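Local structure of flocculation protein FLO11 (Saccharomyces cerevisiae, 4UYT) at residues Val114-Phe119 against Pro164-Asn169; Gln43-Gln48 against Tyr104-Val109; Thr6-Ile11 against Ile170-Asn175. The protein mediates homotypic adhesion between yeast cells during flocculation and has roles in invasive growth and biofilm formation, this chain being its N-terminal, fibronectin type III-like adhesin domain. One frame throughout, in Å; residues are numbered along the deposited sequence.

Contact 1 of 3, residues Val114-Phe119 against Pro164-Asn169; sequences VWMPNF and PGFYWN. With NA (sodium ion), chain B.
Two tryptophans, Trp-115 and Trp-168, are met on their faces by the partner segment, each on a different side of a short antiparallel ladder. Over one face of Trp-115 stands Tyr-167, turned edge-on: its CD2 lies near the rim of the indole, the ring planes meet at 79°, and the centroid of the six-membered ring is 5.6 Å from that of the phenol, a T-shaped stack. At the edge of the indole, in its plane, sits a sodium ion 2.9 Å from Trp-115 NE1, with a water as a further ligand. Gly-165 C borders the same ring at its edge, where a glycine brings the backbone close to Trp-115 CZ3. On the other side of the ladder, Trp-168 lays one face beneath Val-114 O and Met-116 N; chi1 of 54° sets its CG between its own backbone N and carbonyl carbon, and from there the indole lies against segment 114-119. Met-116 CB packs 3.6 Å from Trp-168 CH2, while Met-116 CE reaches the edge of Phe-166, 4.2 Å from CD1.

The backbone sets this register. Val-114 N gives a hydrogen bond to Trp-168 O (2.9 Å), Trp-168 N returns one to Val-114 O, and Met-116 N closes on Phe-166 O at 2.8 Å. Past the last of these the chains part, and a water donates to Met-116 O, 2.8 Å away, and accepts weak bonds from Phe-166 N and from Asn-118 ND2, which is also hydrogen-bonded to Thr-148 OG1. The partial exposure of Trp-115 and Tyr-167 is consistent with their belonging to the aromatic bands that confer homophilic binding. Strand 166-169 runs between 113-115 and 12-13; Phe-166 and Trp-168 pack inward on strand 32-43, while Met-116 and Trp-168 share Ile-49 of strand 46-55.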
loop_
_atom_site.group_PDB
_atom_site.type_symbol
_atom_site.label_atom_id
_atom_site.label_comp_id
_atom_site.label_asym_id
_atom_site.label_seq_id
_atom_site.Cartn_x
_atom_site.Cartn_y
_atom_site.Cartn_z
ATOM N N VAL A 114 15.048 0.284 9.122
ATOM C CA VAL A 114 14.946 0.973 7.856
ATOM C C VAL A 114 13.473 1.219 7.539
ATOM O O VAL A 114 12.613 0.397 7.869
ATOM C CB VAL A 114 15.613 0.201 6.680
ATOM C CG1 VAL A 114 17.119 0.459 6.619
ATOM C CG2 VAL A 114 15.227 -1.283 6.694
ATOM N N TRP A 115 13.223 2.301 6.824
ATOM C CA TRP A 115 11.925 2.650 6.307
ATOM C C TRP A 115 11.568 1.842 5.076
ATOM O O TRP A 115 12.363 1.651 4.145
ATOM C CB TRP A 115 11.881 4.117 5.897
ATOM C CG TRP A 115 11.849 5.097 7.033
ATOM C CD1 TRP A 115 12.869 5.852 7.496
ATOM C CD2 TRP A 115 10.701 5.449 7.800
ATOM N NE1 TRP A 115 12.428 6.653 8.506
ATOM C CE2 TRP A 115 11.087 6.452 8.705
ATOM C CE3 TRP A 115 9.368 5.045 7.778
ATOM C CZ2 TRP A 115 10.188 7.035 9.609
ATOM C CZ3 TRP A 115 8.477 5.647 8.647
ATOM C CH2 TRP A 115 8.895 6.633 9.563
ATOM N N MET A 116 10.320 1.438 5.026
ATOM C CA MET A 116 9.710 1.052 3.778
ATOM C C MET A 116 9.823 2.199 2.765
ATOM O O MET A 116 9.482 3.325 3.105
ATOM C CB MET A 116 8.241 0.784 4.046
ATOM C CG MET A 116 7.446 0.260 2.870
ATOM S SD MET A 116 5.722 0.031 3.301
ATOM C CE MET A 116 5.122 1.708 3.169
ATOM N N PRO A 117 10.227 1.936 1.515
ATOM C CA PRO A 117 10.149 2.990 0.493
ATOM C C PRO A 117 8.690 3.205 0.149
ATOM O O PRO A 117 7.946 2.224 0.006
ATOM C CB PRO A 117 10.948 2.387 -0.684
ATOM C CG PRO A 117 10.764 0.885 -0.533
ATOM C CD PRO A 117 10.689 0.644 0.965
ATOM N N ASN A 118 8.266 4.450 0.008
ATOM C CA ASN A 118 6.864 4.736 -0.187
ATOM C C ASN A 118 6.442 4.438 -1.620
ATOM O O ASN A 118 7.219 4.446 -2.562
ATOM C CB ASN A 118 6.578 6.166 0.244
ATOM C CG ASN A 118 6.709 6.329 1.736
ATOM O OD1 ASN A 118 7.425 7.254 2.227
ATOM N ND2 ASN A 118 6.087 5.483 2.478
ATOM N N PHE A 119 5.158 4.207 -1.758
ATOM C CA PHE A 119 4.571 3.832 -3.026
ATOM C C PHE A 119 3.149 4.380 -3.058
ATOM O O PHE A 119 2.655 4.957 -2.092
ATOM C CB PHE A 119 4.629 2.295 -3.238
ATOM C CG PHE A 119 3.965 1.502 -2.132
ATOM C CD1 PHE A 119 2.613 1.280 -2.134
ATOM C CD2 PHE A 119 4.705 0.975 -1.088
ATOM C CE1 PHE A 119 1.999 0.568 -1.105
ATOM C CE2 PHE A 119 4.113 0.253 -0.064
ATOM C CZ PHE A 119 2.752 0.054 -0.095
ATOM N N PRO A 164 0.023 5.456 6.428
ATOM C CA PRO A 164 1.304 5.605 7.095
ATOM C C PRO A 164 2.444 4.948 6.346
ATOM O O PRO A 164 2.284 4.004 5.578
ATOM C CB PRO A 164 1.087 4.896 8.457
ATOM C CG PRO A 164 -0.113 4.028 8.287
ATOM C CD PRO A 164 -0.927 4.631 7.204
ATOM N N GLY A 165 3.632 5.485 6.576
ATOM C CA GLY A 165 4.848 4.721 6.356
ATOM C C GLY A 165 5.127 3.746 7.488
ATOM O O GLY A 165 4.531 3.843 8.584
ATOM N N PHE A 166 6.018 2.788 7.230
ATOM C CA PHE A 166 6.357 1.709 8.143
ATOM C C PHE A 166 7.844 1.524 8.156
ATOM O O PHE A 166 8.541 1.852 7.180
ATOM C CB PHE A 166 5.693 0.397 7.712
ATOM C CG PHE A 166 4.218 0.408 7.905
ATOM C CD1 PHE A 166 3.378 0.993 6.962
ATOM C CD2 PHE A 166 3.645 -0.184 9.043
ATOM C CE1 PHE A 166 2.012 1.029 7.189
ATOM C CE2 PHE A 166 2.268 -0.156 9.243
ATOM C CZ PHE A 166 1.472 0.438 8.310
ATOM N N TYR A 167 8.343 0.915 9.226
ATOM C CA TYR A 167 9.755 0.550 9.289
ATOM C C TYR A 167 9.905 -0.777 10.013
ATOM O O TYR A 167 8.994 -1.287 10.665
ATOM C CB TYR A 167 10.562 1.679 9.931
ATOM C CG TYR A 167 10.299 1.970 11.399
ATOM C CD1 TYR A 167 10.823 1.154 12.386
ATOM C CD2 TYR A 167 9.663 3.131 11.794
ATOM C CE1 TYR A 167 10.702 1.432 13.714
ATOM C CE2 TYR A 167 9.531 3.443 13.159
ATOM C CZ TYR A 167 10.057 2.560 14.107
ATOM O OH TYR A 167 9.978 2.796 15.465
ATOM N N TRP A 168 11.082 -1.373 9.865
ATOM C CA TRP A 168 11.361 -2.698 10.407
ATOM C C TRP A 168 12.885 -2.873 10.495
ATOM O O TRP A 168 13.662 -2.047 10.050
ATOM C CB TRP A 168 10.754 -3.787 9.553
ATOM C CG TRP A 168 11.120 -3.736 8.105
ATOM C CD1 TRP A 168 12.287 -4.169 7.521
ATOM C CD2 TRP A 168 10.320 -3.234 7.045
ATOM N NE1 TRP A 168 12.260 -3.952 6.163
ATOM C CE2 TRP A 168 11.057 -3.403 5.835
ATOM C CE3 TRP A 168 9.027 -2.691 6.977
ATOM C CZ2 TRP A 168 10.536 -3.102 4.589
ATOM C CZ3 TRP A 168 8.512 -2.384 5.742
ATOM C CH2 TRP A 168 9.260 -2.598 4.563
ATOM N N ASN A 169 13.289 -3.991 11.078
ATOM C CA ASN A 169 14.702 -4.246 11.308
ATOM C C ASN A 169 15.473 -4.549 10.005
ATOM O O ASN A 169 15.045 -5.365 9.189
ATOM C CB ASN A 169 14.921 -5.379 12.286
ATOM C CG ASN A 169 14.768 -4.934 13.733
ATOM O OD1 ASN A 169 13.960 -4.060 14.058
ATOM N ND2 ASN A 169 15.526 -5.548 14.613
HETATM NA NA NA B . 13.687 8.775 10.017
HETATM O O HOH W 1 7.467 4.445 4.680
HETATM O O HOH W 2 14.805 8.616 12.320
#

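Contact 2 of 3, residues Gln43-Gln48 against Tyr104-Val109; sequences QDNTYQ and YATQDV. With NA (sodium ion), chain G; NA (sodium ion), chain F.
One direct hydrogen bond joins Asn-45 to Ala-105: Ala-105 N donates to Asn-45 O at 3.0 Å, nearly in line with the carbonyl. The same oxygen also receives a CA-H...O contact from Tyr-104 CA, 3.2 Å away, so two neighbouring residues share one acceptor. A water supplies the other polar link. It donates to Asn-45 OD1 (2.7 Å) and to Ala-105 O, and accepts from Tyr-47 OH at 2.6 Å, lying in the plane of the phenol at its edge. Asp-171 N is also hydrogen-bonded to this hydroxyl.

Apolar contact is lighter. Asn-45 CB meets Thr-106 CG2 at 3.6 Å, the two side chains crossing at about a right angle, and Tyr-47 CE1 rests 3.8 Å from Ala-105 CB. Of a different kind is an oxygen-to-ring-edge contact: Thr-46 and Tyr-104 point the same way, side by side, with Thr-46 OG1 at the edge of the ring, 3.3 Å from CD1.

Thr-46 N bonds back to Gln-43 O, closing the tight beta turn between strands 32-43 and 46-55. Thr-46 and Tyr-104 form a non-hydrogen-bonded antiparallel pair, marking where strand 96-104 leaves the four-stranded sheet beside this beta hairpin.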
loop_
_atom_site.group_PDB
_atom_site.type_symbol
_atom_site.label_atom_id
_atom_site.label_comp_id
_atom_site.label_asym_id
_atom_site.label_seq_id
_atom_site.Cartn_x
_atom_site.Cartn_y
_atom_site.Cartn_z
ATOM N N GLN A 43 17.503 -10.971 0.647
ATOM C CA GLN A 43 18.952 -10.830 0.621
ATOM C C GLN A 43 19.215 -9.355 0.284
ATOM O O GLN A 43 18.288 -8.599 -0.000
ATOM C CB GLN A 43 19.645 -11.761 -0.361
ATOM C CG GLN A 43 19.220 -11.543 -1.801
ATOM C CD GLN A 43 20.019 -12.373 -2.765
ATOM O OE1 GLN A 43 19.970 -13.582 -2.722
ATOM N NE2 GLN A 43 20.790 -11.730 -3.635
ATOM N N ASP A 44 20.475 -8.946 0.283
ATOM C CA ASP A 44 20.810 -7.570 -0.049
ATOM C C ASP A 44 19.998 -6.650 0.860
ATOM O O ASP A 44 19.986 -6.865 2.089
ATOM C CB ASP A 44 20.609 -7.303 -1.558
ATOM C CG ASP A 44 21.417 -8.247 -2.452
ATOM O OD1 ASP A 44 22.574 -8.570 -2.103
ATOM O OD2 ASP A 44 20.882 -8.681 -3.488
ATOM N N ASN A 45 19.362 -5.650 0.280
ATOM C CA ASN A 45 18.387 -4.822 1.052
ATOM C C ASN A 45 16.972 -5.011 0.544
ATOM O O ASN A 45 16.146 -4.089 0.589
ATOM C CB ASN A 45 18.772 -3.329 1.062
ATOM C CG ASN A 45 20.018 -3.132 1.865
ATOM O OD1 ASN A 45 20.007 -3.372 3.073
ATOM N ND2 ASN A 45 21.082 -2.704 1.240
ATOM N N THR A 46 16.714 -6.227 0.082
ATOM C CA THR A 46 15.460 -6.595 -0.526
ATOM C C THR A 46 14.602 -7.351 0.488
ATOM O O THR A 46 15.073 -8.319 1.114
ATOM C CB THR A 46 15.715 -7.477 -1.737
ATOM O OG1 THR A 46 16.596 -6.779 -2.621
ATOM C CG2 THR A 46 14.440 -7.796 -2.454
ATOM N N TYR A 47 13.346 -6.910 0.619
ATOM C CA TYR A 47 12.384 -7.516 1.552
ATOM C C TYR A 47 11.127 -7.835 0.792
ATOM O O TYR A 47 10.679 -7.067 -0.054
ATOM C CB TYR A 47 12.030 -6.531 2.694
ATOM C CG TYR A 47 13.231 -6.077 3.453
ATOM C CD1 TYR A 47 14.042 -5.053 2.986
ATOM C CD2 TYR A 47 13.567 -6.674 4.663
ATOM C CE1 TYR A 47 15.146 -4.671 3.669
ATOM C CE2 TYR A 47 14.675 -6.267 5.369
ATOM C CZ TYR A 47 15.472 -5.259 4.859
ATOM O OH TYR A 47 16.559 -4.863 5.568
ATOM N N GLN A 48 10.552 -8.983 1.152
ATOM C CA GLN A 48 9.244 -9.374 0.676
ATOM C C GLN A 48 8.234 -8.955 1.730
ATOM O O GLN A 48 8.323 -9.386 2.881
ATOM C CB GLN A 48 9.203 -10.879 0.447
ATOM C CG GLN A 48 7.901 -11.334 -0.164
ATOM C CD GLN A 48 7.952 -12.759 -0.597
ATOM O OE1 GLN A 48 8.061 -13.644 0.223
ATOM N NE2 GLN A 48 7.884 -12.994 -1.896
ATOM N N TYR A 104 13.131 -2.518 -1.948
ATOM C CA TYR A 104 14.452 -2.244 -1.447
ATOM C C TYR A 104 14.303 -1.179 -0.361
ATOM O O TYR A 104 13.859 -0.059 -0.627
ATOM C CB TYR A 104 15.367 -1.696 -2.551
ATOM C CG TYR A 104 15.443 -2.494 -3.822
ATOM C CD1 TYR A 104 15.558 -3.880 -3.833
ATOM C CD2 TYR A 104 15.453 -1.823 -5.055
ATOM C CE1 TYR A 104 15.667 -4.594 -5.011
ATOM C CE2 TYR A 104 15.549 -2.533 -6.234
ATOM C CZ TYR A 104 15.660 -3.908 -6.217
ATOM O OH TYR A 104 15.767 -4.563 -7.408
ATOM N N ALA A 105 14.605 -1.553 0.880
ATOM C CA ALA A 105 14.424 -0.637 2.041
ATOM C C ALA A 105 15.780 -0.303 2.569
ATOM O O ALA A 105 16.483 -1.193 3.061
ATOM C CB ALA A 105 13.553 -1.290 3.112
ATOM N N THR A 106 16.177 0.945 2.427
ATOM C CA THR A 106 17.517 1.355 2.733
ATOM C C THR A 106 17.630 2.619 3.592
ATOM O O THR A 106 18.699 2.842 4.106
ATOM C CB THR A 106 18.353 1.553 1.460
ATOM O OG1 THR A 106 17.742 2.608 0.720
ATOM C CG2 THR A 106 18.431 0.279 0.646
ATOM N N GLN A 107 16.597 3.447 3.724
ATOM C CA GLN A 107 16.747 4.696 4.474
ATOM C C GLN A 107 16.624 4.402 5.953
ATOM O O GLN A 107 15.607 3.912 6.418
ATOM C CB GLN A 107 15.716 5.739 4.026
ATOM C CG GLN A 107 15.834 6.132 2.557
ATOM C CD GLN A 107 17.260 6.364 2.124
ATOM O OE1 GLN A 107 17.841 5.548 1.343
ATOM N NE2 GLN A 107 17.858 7.447 2.657
ATOM N N ASP A 108 17.664 4.677 6.710
ATOM C CA ASP A 108 17.681 4.322 8.129
ATOM C C ASP A 108 16.722 5.173 8.966
ATOM O O ASP A 108 16.687 6.400 8.859
ATOM C CB ASP A 108 19.075 4.521 8.718
ATOM C CG ASP A 108 20.118 3.626 8.124
ATOM O OD1 ASP A 108 19.787 2.514 7.708
ATOM O OD2 ASP A 108 21.295 4.034 8.061
ATOM N N VAL A 109 16.017 4.502 9.858
ATOM C CA VAL A 109 15.346 5.132 10.988
ATOM C C VAL A 109 16.345 5.375 12.103
ATOM O O VAL A 109 16.309 6.391 12.795
ATOM C CB VAL A 109 14.253 4.210 11.555
ATOM C CG1 VAL A 109 13.488 4.908 12.690
ATOM C CG2 VAL A 109 13.298 3.789 10.467
HETATM NA NA NA G . 6.100 -11.008 3.611
HETATM NA NA NA F . 17.680 7.870 14.724
HETATM O O HOH W 3 17.931 -2.834 4.727
HETATM O O HOH W 4 6.567 -13.169 2.658
#

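Contact 3 of 3, residues Thr6-Ile11 against Ile170-Asn175; sequences TSCNSI and IDCDNN
Rotation about CA-CB swings the sulphurs of Cys-8 and Cys-172 together: each SG lies anti to its own carbonyl carbon, chi1 of Cys-8 being -87°. The disulfide that results, with SG of Cys-8 and SG of Cys-172 2.1 Å apart, has a torsion of -92° about the sulphur-sulphur bond, near the perpendicular that disulfides favour and here of left-handed sense. Cys-172 CB comes close to the backbone of the 6-11 segment, 3.1 Å from Thr-6 O, and the methyl of Thr-6 comes from the same segment to meet the carbonyl beyond, CG2 lying 3.4 Å from Cys-172 O.

Asp-171 and Cys-172 both have left-handed backbone angles and, with the hydrogen bond from Asp-173 N to Ile-170 O (3.1 Å), form a tight beta turn just after strand 166-169. The bridge therefore ties the first strand of the domain, at residues 6-7, to the tail that follows its last strand, so that the two ends of the fibronectin type III-like domain are covalently held at one place. Another disulfide, Cys-112 to Cys-176, fastens the same tail a few residues further on.

Beyond the sulphurs, Asn-9 and Asn-174 lay their amides one over the other. The planes are only 2° apart, with CG of Asn-9 and CG of Asn-174 separated by 3.5 Å, although the two side chains arrive at about a right angle. Asp-173, next along, uses its carboxylate locally: OD1 accepts from Asn-175 N at 3.0 Å, an Asx turn. On the opposite segment, the backbone of Thr-6 bonds to Trp-41 and that of Cys-8 to Val-39, along strand 32-43.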
loop_
_atom_site.group_PDB
_atom_site.type_symbol
_atom_site.label_atom_id
_atom_site.label_comp_id
_atom_site.label_asym_id
_atom_site.label_seq_id
_atom_site.Cartn_x
_atom_site.Cartn_y
_atom_site.Cartn_z
ATOM N N THR A 6 14.089 -14.454 6.185
ATOM C CA THR A 6 14.257 -14.067 7.589
ATOM C C THR A 6 13.094 -13.160 7.989
ATOM O O THR A 6 13.012 -12.032 7.507
ATOM C CB THR A 6 15.593 -13.374 7.846
ATOM O OG1 THR A 6 16.672 -14.155 7.302
ATOM C CG2 THR A 6 15.832 -13.209 9.310
ATOM N N SER A 7 12.190 -13.660 8.812
ATOM C CA SER A 7 11.023 -12.886 9.186
ATOM C C SER A 7 11.352 -11.823 10.218
ATOM O O SER A 7 12.020 -12.101 11.208
ATOM C CB SER A 7 9.931 -13.788 9.719
ATOM O OG SER A 7 9.488 -14.667 8.715
ATOM N N CYS A 8 10.857 -10.610 9.967
ATOM C CA CYS A 8 10.926 -9.514 10.921
ATOM C C CYS A 8 9.818 -9.654 11.957
ATOM O O CYS A 8 8.651 -9.819 11.628
ATOM C CB CYS A 8 10.728 -8.181 10.227
ATOM S SG CYS A 8 12.204 -7.388 9.525
ATOM N N ASN A 9 10.159 -9.526 13.228
ATOM C CA ASN A 9 9.187 -9.629 14.307
ATOM C C ASN A 9 8.390 -8.341 14.521
ATOM O O ASN A 9 7.204 -8.409 14.737
ATOM C CB ASN A 9 9.860 -10.019 15.608
ATOM C CG ASN A 9 10.413 -11.436 15.590
ATOM O OD1 ASN A 9 10.068 -12.279 14.754
ATOM N ND2 ASN A 9 11.316 -11.704 16.518
ATOM N N SER A 10 9.043 -7.209 14.454
ATOM C CA SER A 10 8.412 -5.911 14.763
ATOM C C SER A 10 8.291 -5.062 13.505
ATOM O O SER A 10 9.272 -4.556 12.995
ATOM C CB SER A 10 9.258 -5.173 15.780
ATOM O OG SER A 10 8.716 -3.893 16.090
ATOM N N ILE A 11 7.059 -4.827 13.073
ATOM C CA ILE A 11 6.746 -4.004 11.935
ATOM C C ILE A 11 6.048 -2.790 12.519
ATOM O O ILE A 11 5.001 -2.923 13.144
ATOM C CB ILE A 11 5.840 -4.746 10.936
ATOM C CG1 ILE A 11 6.507 -6.037 10.454
ATOM C CG2 ILE A 11 5.490 -3.839 9.785
ATOM C CD1 ILE A 11 5.541 -6.977 9.783
ATOM N N ILE A 170 16.643 -3.958 9.901
ATOM C CA ILE A 170 17.586 -4.248 8.820
ATOM C C ILE A 170 17.885 -5.744 8.811
ATOM O O ILE A 170 18.201 -6.343 9.854
ATOM C CB ILE A 170 18.867 -3.421 8.997
ATOM C CG1 ILE A 170 18.575 -1.924 8.840
ATOM C CG2 ILE A 170 19.950 -3.860 8.011
ATOM C CD1 ILE A 170 19.661 -1.026 9.398
ATOM N N ASP A 171 17.771 -6.339 7.632
ATOM C CA ASP A 171 17.993 -7.764 7.371
ATOM C C ASP A 171 17.070 -8.652 8.222
ATOM O O ASP A 171 17.286 -9.865 8.330
ATOM C CB ASP A 171 19.452 -8.147 7.563
ATOM C CG ASP A 171 20.388 -7.334 6.694
ATOM O OD1 ASP A 171 19.918 -6.838 5.631
ATOM O OD2 ASP A 171 21.564 -7.164 7.071
ATOM N N CYS A 172 16.015 -8.048 8.804
ATOM C CA CYS A 172 15.185 -8.761 9.764
ATOM C C CYS A 172 15.987 -9.468 10.849
ATOM O O CYS A 172 15.588 -10.508 11.351
ATOM C CB CYS A 172 14.166 -9.654 9.129
ATOM S SG CYS A 172 12.967 -8.692 8.134
ATOM N N ASP A 173 17.111 -8.873 11.229
ATOM C CA ASP A 173 17.865 -9.368 12.351
ATOM C C ASP A 173 17.181 -8.887 13.627
ATOM O O ASP A 173 17.305 -7.733 14.041
ATOM C CB ASP A 173 19.285 -8.863 12.300
ATOM C CG ASP A 173 20.119 -9.329 13.452
ATOM O OD1 ASP A 173 19.571 -9.873 14.426
ATOM O OD2 ASP A 173 21.374 -9.222 13.349
ATOM N N ASN A 174 16.400 -9.771 14.228
ATOM C CA ASN A 174 15.556 -9.390 15.363
ATOM C C ASN A 174 16.335 -9.196 16.655
ATOM O O ASN A 174 15.773 -8.741 17.643
ATOM C CB ASN A 174 14.472 -10.428 15.553
ATOM C CG ASN A 174 13.546 -10.502 14.367
ATOM O OD1 ASN A 174 13.464 -11.551 13.676
ATOM N ND2 ASN A 174 12.908 -9.424 14.072
ATOM N N ASN A 175 17.623 -9.475 16.649
ATOM C CA ASN A 175 18.498 -9.281 17.767
ATOM C C ASN A 175 19.304 -8.022 17.652
ATOM O O ASN A 175 20.099 -7.745 18.543
ATOM C CB ASN A 175 19.443 -10.495 17.918
ATOM C CG ASN A 175 19.980 -10.662 19.307
ATOM O OD1 ASN A 175 19.279 -10.415 20.273
ATOM N ND2 ASN A 175 21.245 -11.086 19.409
#

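Overall arrangement
The three contacts cluster on one side of the chain's centre, their own centres about 9 Å (contacts 1 and 2), 11 Å (2 and 3) and 13 Å (1 and 3) apart. Along the chain contact 2 closes before contact 1 opens, and both lie within the long loop that contact 3 closes. Contacts 2 and 3 reach the same four-stranded sheet, 6-7 with 32-43, 46-55 and 96-104, whereas contact 1 belongs to the three-stranded sheet of 12-13, 166-169 and 113-115. Trp-168, Tyr-47 and Asp-171 link all three in sequence. The end of the sandwich is thus pieced together from distant segments, with the Cys-8 to Cys-172 disulfide joining the chain near its two ends.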